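Local coordinates for alpha-Amylase (Thermotoga maritima, PDB 2B5D), which belongs to glycoside hydrolase family 57, whose members are built on a barrel-like catalytic domain followed by a helical C-terminal region, at residues 259-265 against 286-292. Numbering follows the deposited sequence.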
ATOM      1  N   ARG A 259      -3.852  35.018   3.859  1.00 57.01           N
ATOM      2  CA  ARG A 259      -2.979  34.227   3.004  1.00 57.67           C
ATOM      3  C   ARG A 259      -3.399  32.760   2.981  1.00 59.30           C
ATOM      4  O   ARG A 259      -3.604  32.133   4.038  1.00 59.97           O
ATOM      5  CB  ARG A 259      -1.547  34.421   3.478  1.00 57.19           C
ATOM      6  CG  ARG A 259      -0.439  33.954   2.562  1.00 56.36           C
ATOM      7  CD  ARG A 259       0.242  32.860   3.315  1.00 55.46           C
ATOM      8  NE  ARG A 259       1.672  33.028   3.324  1.00 55.58           N
ATOM      9  CZ  ARG A 259       2.494  32.286   4.055  1.00 58.05           C
ATOM     10  NH1 ARG A 259       3.801  32.493   4.005  1.00 60.63           N
ATOM     11  NH2 ARG A 259       2.011  31.336   4.835  1.00 56.90           N
ATOM     12  N   GLU A 260      -3.540  32.234   1.763  1.00 60.64           N
ATOM     13  CA  GLU A 260      -3.923  30.851   1.498  1.00 61.81           C
ATOM     14  C   GLU A 260      -2.753  29.905   1.759  1.00 62.96           C
ATOM     15  O   GLU A 260      -1.656  30.106   1.239  1.00 63.72           O
ATOM     16  CB  GLU A 260      -4.403  30.728   0.055  1.00 61.81           C
ATOM     17  CG  GLU A 260      -4.657  29.309  -0.421  1.00 63.82           C
ATOM     18  CD  GLU A 260      -5.782  28.634   0.335  1.00 66.05           C
ATOM     19  OE1 GLU A 260      -5.512  27.621   1.010  1.00 66.63           O
ATOM     20  OE2 GLU A 260      -6.932  29.127   0.272  1.00 66.48           O
ATOM     21  N   PHE A 261      -2.990  28.868   2.561  1.00 64.28           N
ATOM     22  CA  PHE A 261      -1.923  27.959   2.969  1.00 65.35           C
ATOM     23  C   PHE A 261      -1.518  27.027   1.827  1.00 65.93           C
ATOM     24  O   PHE A 261      -0.326  26.820   1.576  1.00 65.55           O
ATOM     25  CB  PHE A 261      -2.333  27.156   4.207  1.00 65.48           C
ATOM     26  CG  PHE A 261      -1.225  26.307   4.770  1.00 67.15           C
ATOM     27  CD1 PHE A 261      -0.271  26.856   5.612  1.00 67.85           C
ATOM     28  CD2 PHE A 261      -1.136  24.953   4.450  1.00 68.17           C
ATOM     29  CE1 PHE A 261       0.756  26.077   6.117  1.00 69.81           C
ATOM     30  CE2 PHE A 261      -0.117  24.167   4.948  1.00 67.81           C
ATOM     31  CZ  PHE A 261       0.829  24.720   5.784  1.00 68.36           C
ATOM     32  N   TYR A 262      -2.522  26.514   1.125  1.00 66.67           N
ATOM     33  CA  TYR A 262      -2.360  25.451   0.136  1.00 67.78           C
ATOM     34  C   TYR A 262      -2.162  25.942  -1.294  1.00 67.90           C
ATOM     35  O   TYR A 262      -2.661  25.321  -2.251  1.00 68.21           O
ATOM     36  CB  TYR A 262      -3.555  24.488   0.202  1.00 68.79           C
ATOM     37  CG  TYR A 262      -3.643  23.795   1.525  1.00 69.85           C
ATOM     38  CD1 TYR A 262      -4.667  24.100   2.422  1.00 69.28           C
ATOM     39  CD2 TYR A 262      -2.654  22.878   1.910  1.00 70.74           C
ATOM     40  CE1 TYR A 262      -4.734  23.476   3.661  1.00 72.94           C
ATOM     41  CE2 TYR A 262      -2.704  22.245   3.144  1.00 72.74           C
ATOM     42  CZ  TYR A 262      -3.749  22.539   4.018  1.00 73.05           C
ATOM     43  OH  TYR A 262      -3.806  21.902   5.246  1.00 73.78           O
ATOM     44  N   ARG A 263      -1.456  27.063  -1.424  1.00 67.49           N
ATOM     45  CA  ARG A 263      -0.885  27.497  -2.690  1.00 67.25           C
ATOM     46  C   ARG A 263       0.521  27.965  -2.440  1.00 67.49           C
ATOM     47  O   ARG A 263       0.776  28.822  -1.585  1.00 67.54           O
ATOM     48  CB  ARG A 263      -1.716  28.582  -3.367  1.00 67.31           C
ATOM     49  CG  ARG A 263      -2.979  28.041  -4.017  1.00 66.93           C
ATOM     50  CD  ARG A 263      -2.686  27.454  -5.380  1.00 67.08           C
ATOM     51  NE  ARG A 263      -3.637  28.060  -6.291  1.00 68.15           N
ATOM     52  CZ  ARG A 263      -3.332  28.842  -7.314  1.00 68.85           C
ATOM     53  NH1 ARG A 263      -4.322  29.375  -8.026  1.00 72.10           N
ATOM     54  NH2 ARG A 263      -2.069  29.082  -7.639  1.00 66.44           N
ATOM     55  N   ASP A 264       1.437  27.384  -3.197  1.00 67.46           N
ATOM     56  CA  ASP A 264       2.849  27.536  -2.931  1.00 67.97           C
ATOM     57  C   ASP A 264       3.558  27.348  -4.260  1.00 68.14           C
ATOM     58  O   ASP A 264       3.099  26.584  -5.092  1.00 68.24           O
ATOM     59  CB  ASP A 264       3.291  26.485  -1.890  1.00 67.01           C
ATOM     60  CG  ASP A 264       4.655  26.772  -1.311  1.00 65.83           C
ATOM     61  OD1 ASP A 264       5.657  26.525  -2.010  1.00 63.03           O
ATOM     62  OD2 ASP A 264       4.735  27.219  -0.140  1.00 65.44           O
ATOM     63  N   ILE A 265       4.666  28.055  -4.456  1.00 69.42           N
ATOM     64  CA  ILE A 265       5.377  28.025  -5.740  1.00 70.48           C
ATOM     65  C   ILE A 265       6.018  26.669  -6.045  1.00 71.77           C
ATOM     66  O   ILE A 265       6.430  26.418  -7.176  1.00 71.97           O
ATOM     67  CB  ILE A 265       6.429  29.140  -5.851  1.00 70.18           C
ATOM     68  CG1 ILE A 265       7.500  28.968  -4.771  1.00 68.76           C
ATOM     69  CG2 ILE A 265       5.737  30.470  -5.801  1.00 69.08           C
ATOM     70  CD1 ILE A 265       8.754  29.749  -5.014  1.00 67.06           C
ATOM     71  N   ASN A 286       5.791  22.021  -0.234  1.00 75.27           N
ATOM     72  CA  ASN A 286       5.717  23.445   0.133  1.00 73.28           C
ATOM     73  C   ASN A 286       7.098  24.045   0.357  1.00 71.88           C
ATOM     74  O   ASN A 286       8.003  23.385   0.892  1.00 72.04           O
ATOM     75  CB  ASN A 286       4.820  23.668   1.367  1.00 73.15           C
ATOM     76  CG  ASN A 286       3.318  23.625   1.035  1.00 73.51           C
ATOM     77  OD1 ASN A 286       2.491  23.307   1.885  1.00 75.75           O
ATOM     78  ND2 ASN A 286       2.966  23.952  -0.197  1.00 74.60           N
ATOM     79  N   THR A 287       7.247  25.297  -0.070  1.00 70.25           N
ATOM     80  CA  THR A 287       8.513  26.026   0.015  1.00 68.26           C
ATOM     81  C   THR A 287       8.475  27.057   1.137  1.00 67.06           C
ATOM     82  O   THR A 287       9.504  27.382   1.741  1.00 66.04           O
ATOM     83  CB  THR A 287       8.849  26.759  -1.328  1.00 68.23           C
ATOM     84  OG1 THR A 287       7.815  27.699  -1.643  1.00 67.46           O
ATOM     85  CG2 THR A 287       8.976  25.783  -2.483  1.00 67.39           C
ATOM     86  N   GLY A 288       7.287  27.597   1.392  1.00 66.30           N
ATOM     87  CA  GLY A 288       7.146  28.655   2.382  1.00 65.53           C
ATOM     88  C   GLY A 288       6.899  30.007   1.759  1.00 64.91           C
ATOM     89  O   GLY A 288       6.528  30.966   2.440  1.00 64.82           O
ATOM     90  N   ILE A 289       7.120  30.096   0.456  1.00 64.74           N
ATOM     91  CA  ILE A 289       6.728  31.295  -0.261  1.00 63.84           C
ATOM     92  C   ILE A 289       5.466  31.083  -1.095  1.00 62.97           C
ATOM     93  O   ILE A 289       5.436  30.294  -2.054  1.00 62.53           O
ATOM     94  CB  ILE A 289       7.917  32.087  -0.960  1.00 64.53           C
ATOM     95  CG1 ILE A 289       7.417  32.876  -2.194  1.00 64.75           C
ATOM     96  CG2 ILE A 289       9.220  31.249  -1.154  1.00 64.04           C
ATOM     97  CD1 ILE A 289       7.626  32.212  -3.457  1.00 68.89           C
ATOM     98  N   LYS A 290       4.430  31.807  -0.665  1.00 61.80           N
ATOM     99  CA  LYS A 290       3.040  31.629  -1.087  1.00 60.67           C
ATOM    100  C   LYS A 290       2.413  32.987  -1.424  1.00 59.85           C
ATOM    101  O   LYS A 290       2.548  33.940  -0.652  1.00 60.30           O
ATOM    102  CB  LYS A 290       2.224  30.989   0.049  1.00 60.81           C
ATOM    103  CG  LYS A 290       2.894  29.889   0.855  1.00 59.27           C
ATOM    104  CD  LYS A 290       1.834  29.146   1.622  1.00 59.89           C
ATOM    105  CE  LYS A 290       2.388  28.422   2.827  1.00 61.98           C
ATOM    106  NZ  LYS A 290       2.783  27.030   2.521  1.00 64.03           N
ATOM    107  N   TYR A 291       1.702  33.060  -2.545  1.00 58.25           N
ATOM    108  CA  TYR A 291       1.255  34.342  -3.112  1.00 57.13           C
ATOM    109  C   TYR A 291      -0.250  34.612  -3.148  1.00 56.58           C
ATOM    110  O   TYR A 291      -0.670  35.691  -3.495  1.00 56.40           O
ATOM    111  CB  TYR A 291       1.807  34.473  -4.540  1.00 57.27           C
ATOM    112  CG  TYR A 291       3.329  34.585  -4.665  1.00 56.40           C
ATOM    113  CD1 TYR A 291       4.036  33.705  -5.451  1.00 55.79           C
ATOM    114  CD2 TYR A 291       4.035  35.615  -4.030  1.00 56.40           C
ATOM    115  CE1 TYR A 291       5.421  33.815  -5.582  1.00 57.72           C
ATOM    116  CE2 TYR A 291       5.427  35.742  -4.165  1.00 55.53           C
ATOM    117  CZ  TYR A 291       6.097  34.849  -4.943  1.00 56.38           C
ATOM    118  OH  TYR A 291       7.459  34.962  -5.085  1.00 58.72           O
ATOM    119  N   HIS A 292      -1.072  33.639  -2.789  1.00 56.71           N
ATOM    120  CA  HIS A 292      -2.523  33.800  -2.872  1.00 55.88           C
ATOM    121  C   HIS A 292      -3.186  34.032  -1.520  1.00 55.67           C
ATOM    122  O   HIS A 292      -2.642  33.654  -0.465  1.00 54.40           O
ATOM    123  CB  HIS A 292      -3.136  32.612  -3.602  1.00 56.18           C
ATOM    124  CG  HIS A 292      -2.534  32.376  -4.964  1.00 57.82           C
ATOM    125  ND1 HIS A 292      -1.266  31.850  -5.142  1.00 58.83           N
ATOM    126  CD2 HIS A 292      -3.015  32.624  -6.206  1.00 54.50           C
ATOM    127  CE1 HIS A 292      -1.012  31.755  -6.435  1.00 59.49           C
ATOM    128  NE2 HIS A 292      -2.060  32.212  -7.100  1.00 56.66           N
TER
HETATM  129  O   HOH W   1      -0.709  31.071  -1.088  1.00 55.85           O
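Asp264 OD2 is gripped by Gly288 N at 3.0 Å, a nearly straight bond (162°) that uses the syn lone pair, and weakly by Thr287 N and by Lys290 NZ, the last also a salt bridge at 3.3 Å. The other oxygen, Asp264 OD1, takes Thr287 N from above the carboxylate plane at 2.8 Å; the Thr287 hydroxyl also points at it, though at a doubtfully short modelled separation. OD1 further caps Gly266 N, which makes Asp264 the N-cap of helix 265-268. The first torsion swings the carboxylate away from its own backbone N and into the turn of 286-292. That turn is itself braced by an ST turn, Ile289 N to Thr287 OG1, and Gly288 passes through it at a positive phi.

Lys290 runs its aliphatic chain past the carbonyl oxygens of Phe261 and Arg263, and its CG lies 4.0 Å above the centre of the Arg259 guanidinium, whose NH1 is hydrogen-bonded to Tyr106 OH. A bend at chi4 (-92°) lifts NZ over the Phe261 face, 4.3 Å from the ring centroid, a cation-pi contact supplemented by a weak bond to Phe261 O. The nearby carboxylate and ring would be expected to stabilise the ammonium charge.

At the far end, Glu260 N donates to His292 O at 2.8 Å, and a water joins the carbonyls of Glu260 and Arg263 to His292 N. The Arg263 guanidinium lies over one face of the His292 imidazole, planes 42° apart, while its NH2 also pairs with Asp268. Ile265 CG2 meets Tyr291 CE1 at 3.4 Å.

Within the family 57 region, the loop after sheet strand 233-236 is thus clasped to the loop leading toward helix 309-338, with Ile265, Thr287 and Ile289 against helix 68-91 and Ile289 and Tyr291 against helix 97-119.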